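Local coordinates for protein iminosuccinate reductase (Paracoccus denitrificans, PDB 6RQA) that reduces iminosuccinate to L-aspartate with NADH, regenerating the amino donor of the beta-hydroxyaspartate cycle through which the bacterium assimilates glyoxylate, at residues I154-G157 / H158-F162; G178-H182 / P183-S187. One frame throughout, in Å; residues are numbered along the deposited sequence.

Interaction 1 (I154-G157 / H158-F162). With NAD (nicotinamide-adenine-dinucleotide), chain C.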
loop_
_atom_site.group_PDB
_atom_site.type_symbol
_atom_site.label_atom_id
_atom_site.label_comp_id
_atom_site.label_asym_id
_atom_site.label_seq_id
_atom_site.Cartn_x
_atom_site.Cartn_y
_atom_site.Cartn_z
ATOM N N ILE A 154 -5.812 31.993 1.510
ATOM C CA ILE A 154 -4.625 31.985 2.355
ATOM C C ILE A 154 -3.648 31.000 1.725
ATOM O O ILE A 154 -3.736 29.786 1.941
ATOM C CB ILE A 154 -4.951 31.617 3.804
ATOM C CG1 ILE A 154 -5.922 32.637 4.401
ATOM C CG2 ILE A 154 -3.669 31.556 4.633
ATOM C CD1 ILE A 154 -6.227 32.406 5.865
ATOM N N GLY A 155 -2.721 31.521 0.928
ATOM C CA GLY A 155 -1.743 30.655 0.273
ATOM C C GLY A 155 -1.825 30.843 -1.228
ATOM O O GLY A 155 -2.901 30.902 -1.822
ATOM N N ALA A 156 -0.651 30.945 -1.852
ATOM C CA ALA A 156 -0.542 31.150 -3.291
ATOM C C ALA A 156 0.354 30.099 -3.932
ATOM O O ALA A 156 1.038 30.376 -4.922
ATOM C CB ALA A 156 -0.026 32.553 -3.603
ATOM N N GLY A 157 0.344 28.885 -3.391
ATOM C CA GLY A 157 1.166 27.816 -3.912
ATOM C C GLY A 157 0.645 27.236 -5.210
ATOM O O GLY A 157 -0.185 27.850 -5.887
ATOM N N HIS A 158 1.129 26.044 -5.562
ATOM C CA HIS A 158 0.724 25.413 -6.815
ATOM C C HIS A 158 -0.768 25.102 -6.823
ATOM O O HIS A 158 -1.471 25.390 -7.799
ATOM C CB HIS A 158 1.541 24.141 -7.045
ATOM C CG HIS A 158 1.043 23.295 -8.177
ATOM N ND1 HIS A 158 0.359 22.115 -7.979
ATOM C CD2 HIS A 158 1.132 23.456 -9.518
ATOM C CE1 HIS A 158 0.048 21.586 -9.148
ATOM N NE2 HIS A 158 0.505 22.381 -10.099
ATOM N N GLN A 159 -1.272 24.517 -5.738
ATOM C CA GLN A 159 -2.662 24.081 -5.695
ATOM C C GLN A 159 -3.643 25.217 -5.440
ATOM O O GLN A 159 -4.851 25.009 -5.599
ATOM C CB GLN A 159 -2.839 22.999 -4.629
ATOM C CG GLN A 159 -2.070 21.726 -4.925
ATOM C CD GLN A 159 -2.433 20.601 -3.985
ATOM O OE1 GLN A 159 -3.075 20.818 -2.959
ATOM N NE2 GLN A 159 -2.028 19.385 -4.334
ATOM N N SER A 160 -3.162 26.404 -5.061
ATOM C CA SER A 160 -4.067 27.517 -4.788
ATOM C C SER A 160 -4.864 27.911 -6.024
ATOM O O SER A 160 -6.012 28.356 -5.907
ATOM C CB SER A 160 -3.284 28.718 -4.256
ATOM O OG SER A 160 -2.369 29.197 -5.226
ATOM N N ALA A 161 -4.276 27.759 -7.214
ATOM C CA ALA A 161 -5.010 28.056 -8.439
ATOM C C ALA A 161 -6.181 27.100 -8.622
ATOM O O ALA A 161 -7.290 27.522 -8.970
ATOM C CB ALA A 161 -4.069 27.991 -9.642
ATOM N N PHE A 162 -5.954 25.805 -8.387
ATOM C CA PHE A 162 -7.033 24.830 -8.507
ATOM C C PHE A 162 -8.126 25.091 -7.479
ATOM O O PHE A 162 -9.316 24.919 -7.770
ATOM C CB PHE A 162 -6.479 23.413 -8.357
ATOM C CG PHE A 162 -5.420 23.071 -9.365
ATOM C CD1 PHE A 162 -5.765 22.549 -10.599
ATOM C CD2 PHE A 162 -4.080 23.278 -9.081
ATOM C CE1 PHE A 162 -4.794 22.237 -11.530
ATOM C CE2 PHE A 162 -3.105 22.967 -10.008
ATOM C CZ PHE A 162 -3.464 22.446 -11.234
HETATM P PA NAD C . 3.431 24.661 -2.365
HETATM O O1A NAD C . 4.710 24.478 -1.597
HETATM O O2A NAD C . 3.182 24.897 -3.820
HETATM O O5B NAD C . 2.975 26.196 -1.699
HETATM C C5B NAD C . 3.242 26.146 -0.352
HETATM C C4B NAD C . 2.781 27.434 0.279
HETATM O O4B NAD C . 2.900 27.305 1.683
HETATM C C3B NAD C . 3.788 28.488 -0.173
HETATM O O3B NAD C . 3.246 29.021 -1.338
HETATM C C2B NAD C . 3.757 29.474 1.001
HETATM O O2B NAD C . 2.741 30.411 0.872
HETATM C C1B NAD C . 3.383 28.536 2.218
HETATM N N9A NAD C . 4.566 28.196 3.014
HETATM C C8A NAD C . 5.751 27.531 2.645
HETATM N N7A NAD C . 6.608 27.402 3.657
HETATM C C5A NAD C . 5.958 28.008 4.748
HETATM C C6A NAD C . 6.333 28.202 6.104
HETATM N N6A NAD C . 7.542 27.747 6.539
HETATM N N1A NAD C . 5.486 28.842 6.974
HETATM C C2A NAD C . 4.290 29.270 6.458
HETATM N N3A NAD C . 3.798 29.157 5.205
HETATM C C4A NAD C . 4.678 28.511 4.364
HETATM O O3 NAD C . 2.573 23.511 -1.633
HETATM P PN NAD C . 1.277 23.035 -2.415
HETATM O O1N NAD C . 0.330 24.044 -3.014
HETATM O O2N NAD C . 1.764 21.737 -2.953
HETATM O O5D NAD C . 0.193 22.348 -1.179
HETATM C C5D NAD C . 0.372 23.091 -0.051
HETATM C C4D NAD C . -0.202 22.325 1.115
HETATM O O4D NAD C . -1.360 21.596 0.653
HETATM C C3D NAD C . 0.863 21.268 1.535
HETATM O O3D NAD C . 0.998 21.395 2.905
HETATM C C2D NAD C . 0.199 19.934 1.148
HETATM O O2D NAD C . 0.382 18.919 2.075
HETATM C C1D NAD C . -1.287 20.350 1.271
HETATM N N1N NAD C . -2.145 19.396 0.463
HETATM C C2N NAD C . -3.321 19.016 1.042
HETATM C C3N NAD C . -4.165 18.139 0.363
HETATM C C7N NAD C . -5.431 17.778 1.067
HETATM O O7N NAD C . -6.250 17.009 0.576
HETATM N N7N NAD C . -5.633 18.354 2.298
HETATM C C4N NAD C . -3.798 17.662 -0.895
HETATM C C5N NAD C . -2.594 18.064 -1.460
HETATM C C6N NAD C . -1.754 18.946 -0.769
#
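The carbonyl oxygen of Gly157 is gripped from the first turn of helix 158-170: Ser160 OG donates to Gly157 O at 2.6 Å, and Ser160 N adds a weak bond of 3.4 Å. The C=O...OG angle is 132°, with OG tilted out of the carbonyl plane. The first torsion of Ser160 (chi1 63°) turns OG back towards the preceding loop. Arg188 NE contributes another weak bond to Gly157 O. Next to this cluster, two backbone N-H groups point at the pyrophosphate of NAD: His158 N reaches O2A at 2.9 Å and Gln159 N reaches O1N at 3.2 Å, both nearly straight (172°). The start of the helix would probably add a favourable field for these anionic oxygens. Neither glycine could readily carry a side chain: at Gly155, with its positive phi, a beta carbon would run into the preceding carbonyl oxygen, and at Gly157, whose CA lies 3.3 Å from NAD O5B, into that oxygen. The extended Gln159 side chain brings its amide above the nicotinamide plane at the C5N-C6N rim, CD 3.6 Å from NAD C5N. Strand 150-154, this glycine-rich turn and the helix form the dinucleotide-binding motif of a Rossmann fold, Gly-X-Gly-X-X-Ser here.

Interaction 2 (G178-H182 / P183-S187). With TB (terbium(III) ion), chain E; NAD (nicotinamide-adenine-dinucleotide), chain C.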
loop_
_atom_site.group_PDB
_atom_site.type_symbol
_atom_site.label_atom_id
_atom_site.label_comp_id
_atom_site.label_asym_id
_atom_site.label_seq_id
_atom_site.Cartn_x
_atom_site.Cartn_y
_atom_site.Cartn_z
ATOM N N GLY A 178 -6.497 37.898 -1.163
ATOM C CA GLY A 178 -5.510 36.868 -0.923
ATOM C C GLY A 178 -4.407 37.346 -0.002
ATOM O O GLY A 178 -4.133 38.542 0.122
ATOM N N TRP A 179 -3.774 36.373 0.650
ATOM C CA TRP A 179 -2.622 36.614 1.505
ATOM C C TRP A 179 -1.697 35.410 1.408
ATOM O O TRP A 179 -2.160 34.271 1.300
ATOM C CB TRP A 179 -3.037 36.853 2.961
ATOM C CG TRP A 179 -1.876 37.070 3.891
ATOM C CD1 TRP A 179 -1.293 38.264 4.211
ATOM C CD2 TRP A 179 -1.159 36.066 4.620
ATOM N NE1 TRP A 179 -0.260 38.063 5.093
ATOM C CE2 TRP A 179 -0.156 36.724 5.360
ATOM C CE3 TRP A 179 -1.267 34.676 4.719
ATOM C CZ2 TRP A 179 0.732 36.039 6.187
ATOM C CZ3 TRP A 179 -0.384 33.997 5.541
ATOM C CH2 TRP A 179 0.603 34.680 6.264
ATOM N N ASN A 180 -0.390 35.668 1.443
ATOM C CA ASN A 180 0.604 34.617 1.319
ATOM C C ASN A 180 1.779 34.931 2.237
ATOM O O ASN A 180 2.176 36.100 2.354
ATOM C CB ASN A 180 1.096 34.482 -0.129
ATOM C CG ASN A 180 1.775 33.153 -0.396
ATOM O OD1 ASN A 180 1.287 32.099 0.012
ATOM N ND2 ASN A 180 2.909 33.198 -1.083
ATOM N N PRO A 181 2.337 33.921 2.913
ATOM C CA PRO A 181 3.543 34.171 3.721
ATOM C C PRO A 181 4.690 34.750 2.914
ATOM O O PRO A 181 5.457 35.572 3.430
ATOM C CB PRO A 181 3.876 32.781 4.282
ATOM C CG PRO A 181 2.564 32.071 4.310
ATOM C CD PRO A 181 1.816 32.556 3.102
ATOM N N HIS A 182 4.829 34.340 1.657
ATOM C CA HIS A 182 5.785 34.950 0.741
ATOM C C HIS A 182 5.012 35.788 -0.268
ATOM O O HIS A 182 4.379 35.225 -1.176
ATOM C CB HIS A 182 6.618 33.881 0.034
ATOM C CG HIS A 182 7.118 32.809 0.952
ATOM N ND1 HIS A 182 6.398 31.666 1.223
ATOM C CD2 HIS A 182 8.262 32.712 1.670
ATOM C CE1 HIS A 182 7.078 30.907 2.064
ATOM N NE2 HIS A 182 8.213 31.520 2.352
ATOM N N PRO A 183 5.029 37.120 -0.152
ATOM C CA PRO A 183 4.084 37.947 -0.924
ATOM C C PRO A 183 4.322 37.957 -2.427
ATOM O O PRO A 183 3.449 38.441 -3.159
ATOM C CB PRO A 183 4.284 39.351 -0.332
ATOM C CG PRO A 183 4.947 39.129 0.998
ATOM C CD PRO A 183 5.803 37.916 0.813
ATOM N N GLU A 184 5.457 37.455 -2.918
ATOM C CA GLU A 184 5.704 37.512 -4.354
ATOM C C GLU A 184 4.856 36.497 -5.113
ATOM O O GLU A 184 4.523 36.721 -6.284
ATOM C CB GLU A 184 7.189 37.298 -4.649
ATOM C CG GLU A 184 7.563 37.518 -6.108
ATOM C CD GLU A 184 9.043 37.333 -6.367
ATOM O OE1 GLU A 184 9.773 38.346 -6.429
ATOM O OE2 GLU A 184 9.475 36.170 -6.501
ATOM N N MET A 185 4.486 35.389 -4.469
ATOM C CA MET A 185 3.667 34.376 -5.124
ATOM C C MET A 185 2.229 34.823 -5.349
ATOM O O MET A 185 1.475 34.100 -6.007
ATOM C CB MET A 185 3.675 33.082 -4.308
ATOM C CG MET A 185 4.853 32.168 -4.596
ATOM S SD MET A 185 4.814 30.652 -3.619
ATOM C CE MET A 185 5.444 31.244 -2.052
ATOM N N LEU A 186 1.836 35.993 -4.834
ATOM C CA LEU A 186 0.460 36.457 -4.983
ATOM C C LEU A 186 0.068 36.681 -6.438
ATOM O O LEU A 186 -1.127 36.794 -6.734
ATOM C CB LEU A 186 0.252 37.745 -4.184
ATOM C CG LEU A 186 0.214 37.592 -2.662
ATOM C CD1 LEU A 186 0.214 38.952 -1.984
ATOM C CD2 LEU A 186 -1.004 36.784 -2.234
ATOM N N SER A 187 1.040 36.749 -7.352
ATOM C CA SER A 187 0.716 36.893 -8.768
ATOM C C SER A 187 -0.045 35.683 -9.294
ATOM O O SER A 187 -0.818 35.803 -10.251
ATOM C CB SER A 187 1.993 37.114 -9.578
ATOM O OG SER A 187 2.930 36.078 -9.343
HETATM TB TB TB E . 11.689 36.502 -7.176
HETATM P PA NAD C . 3.431 24.661 -2.365
HETATM O O1A NAD C . 4.710 24.478 -1.597
HETATM O O2A NAD C . 3.182 24.897 -3.820
HETATM O O5B NAD C . 2.975 26.196 -1.699
HETATM C C5B NAD C . 3.242 26.146 -0.352
HETATM C C4B NAD C . 2.781 27.434 0.279
HETATM O O4B NAD C . 2.900 27.305 1.683
HETATM C C3B NAD C . 3.788 28.488 -0.173
HETATM O O3B NAD C . 3.246 29.021 -1.338
HETATM C C2B NAD C . 3.757 29.474 1.001
HETATM O O2B NAD C . 2.741 30.411 0.872
HETATM C C1B NAD C . 3.383 28.536 2.218
HETATM N N9A NAD C . 4.566 28.196 3.014
HETATM C C8A NAD C . 5.751 27.531 2.645
HETATM N N7A NAD C . 6.608 27.402 3.657
HETATM C C5A NAD C . 5.958 28.008 4.748
HETATM C C6A NAD C . 6.333 28.202 6.104
HETATM N N6A NAD C . 7.542 27.747 6.539
HETATM N N1A NAD C . 5.486 28.842 6.974
HETATM C C2A NAD C . 4.290 29.270 6.458
HETATM N N3A NAD C . 3.798 29.157 5.205
HETATM C C4A NAD C . 4.678 28.511 4.364
HETATM O O3 NAD C . 2.573 23.511 -1.633
HETATM P PN NAD C . 1.277 23.035 -2.415
HETATM O O1N NAD C . 0.330 24.044 -3.014
HETATM O O2N NAD C . 1.764 21.737 -2.953
HETATM O O5D NAD C . 0.193 22.348 -1.179
HETATM C C5D NAD C . 0.372 23.091 -0.051
HETATM C C4D NAD C . -0.202 22.325 1.115
HETATM O O4D NAD C . -1.360 21.596 0.653
HETATM C C3D NAD C . 0.863 21.268 1.535
HETATM O O3D NAD C . 0.998 21.395 2.905
HETATM C C2D NAD C . 0.199 19.934 1.148
HETATM O O2D NAD C . 0.382 18.919 2.075
HETATM C C1D NAD C . -1.287 20.350 1.271
HETATM N N1N NAD C . -2.145 19.396 0.463
HETATM C C2N NAD C . -3.321 19.016 1.042
HETATM C C3N NAD C . -4.165 18.139 0.363
HETATM C C7N NAD C . -5.431 17.778 1.067
HETATM O O7N NAD C . -6.250 17.009 0.576
HETATM N N7N NAD C . -5.633 18.354 2.298
HETATM C C4N NAD C . -3.798 17.662 -0.895
HETATM C C5N NAD C . -2.594 18.064 -1.460
HETATM C C6N NAD C . -1.754 18.946 -0.769
#
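Met185 and His182 meet through both backbone and side chain. The polar part centres on His182 O, which takes two donors from opposite faces of its carbonyl plane: Met185 N at 3.3 Å, with an N-H...O angle of 152°, and Asn180 ND2 at 2.5 Å. The turn is thus tied by backbone and by the Asn180 amide. Apolar packing has two parts. Leu186 CD2 sits 3.8 Å from Asn180 CB, covering the end of the strand, while Met185 runs alongside His182. A bend at the sulfur (chi3 -79°) brings Met185 CE to 3.4 Å from His182 ND1, and Met185 CB lies against the Asn180 amide nitrogen. An alanine in place of Met185 would keep the backbone bond but is likely to open a gap beside the His182 ring and NAD O3B, letting the imidazole turn more easily.

Contacts with NAD come from three residues of 178-182. Asn180 OD1 lies 2.4 Å from the ribose oxygen O2B of NAD, a separation doubtful in its exact value; the His182 ring meets NAD C2B edge-on, with ND1 at 3.4 Å, and Pro181 CG lies near adenine N3A. The Glu184 carboxylate binds a terbium ion unevenly with both oxygens, OE2 at 2.3 Å and OE1 at 2.8 Å. The turn supplies part of the adenosine-ribose site, at the end of the second strand of a Rossmann fold.

The two contacts follow each other along the chain as successive strand-to-helix turns of one parallel sheet, with centres about 10 Å apart, and both touch NAD. Interaction 1 is largely buried and holds the pyrophosphate with backbone N-H groups. Interaction 2 is only partly buried, meets the adenosine ribose mainly with side chains, and reaches the surface at the metal-bound Glu184. They are joined directly. Gly155 N lies 2.8 Å from Trp179 O, a probable hydrogen bond between the loop after strand 150-154 and the end of strand 175-179, and Ala156 N lies 2.9 Å from Asn180 OD1, probably another, which would fix the ribose-facing amide. Ala156 CB also packs on Met185 O.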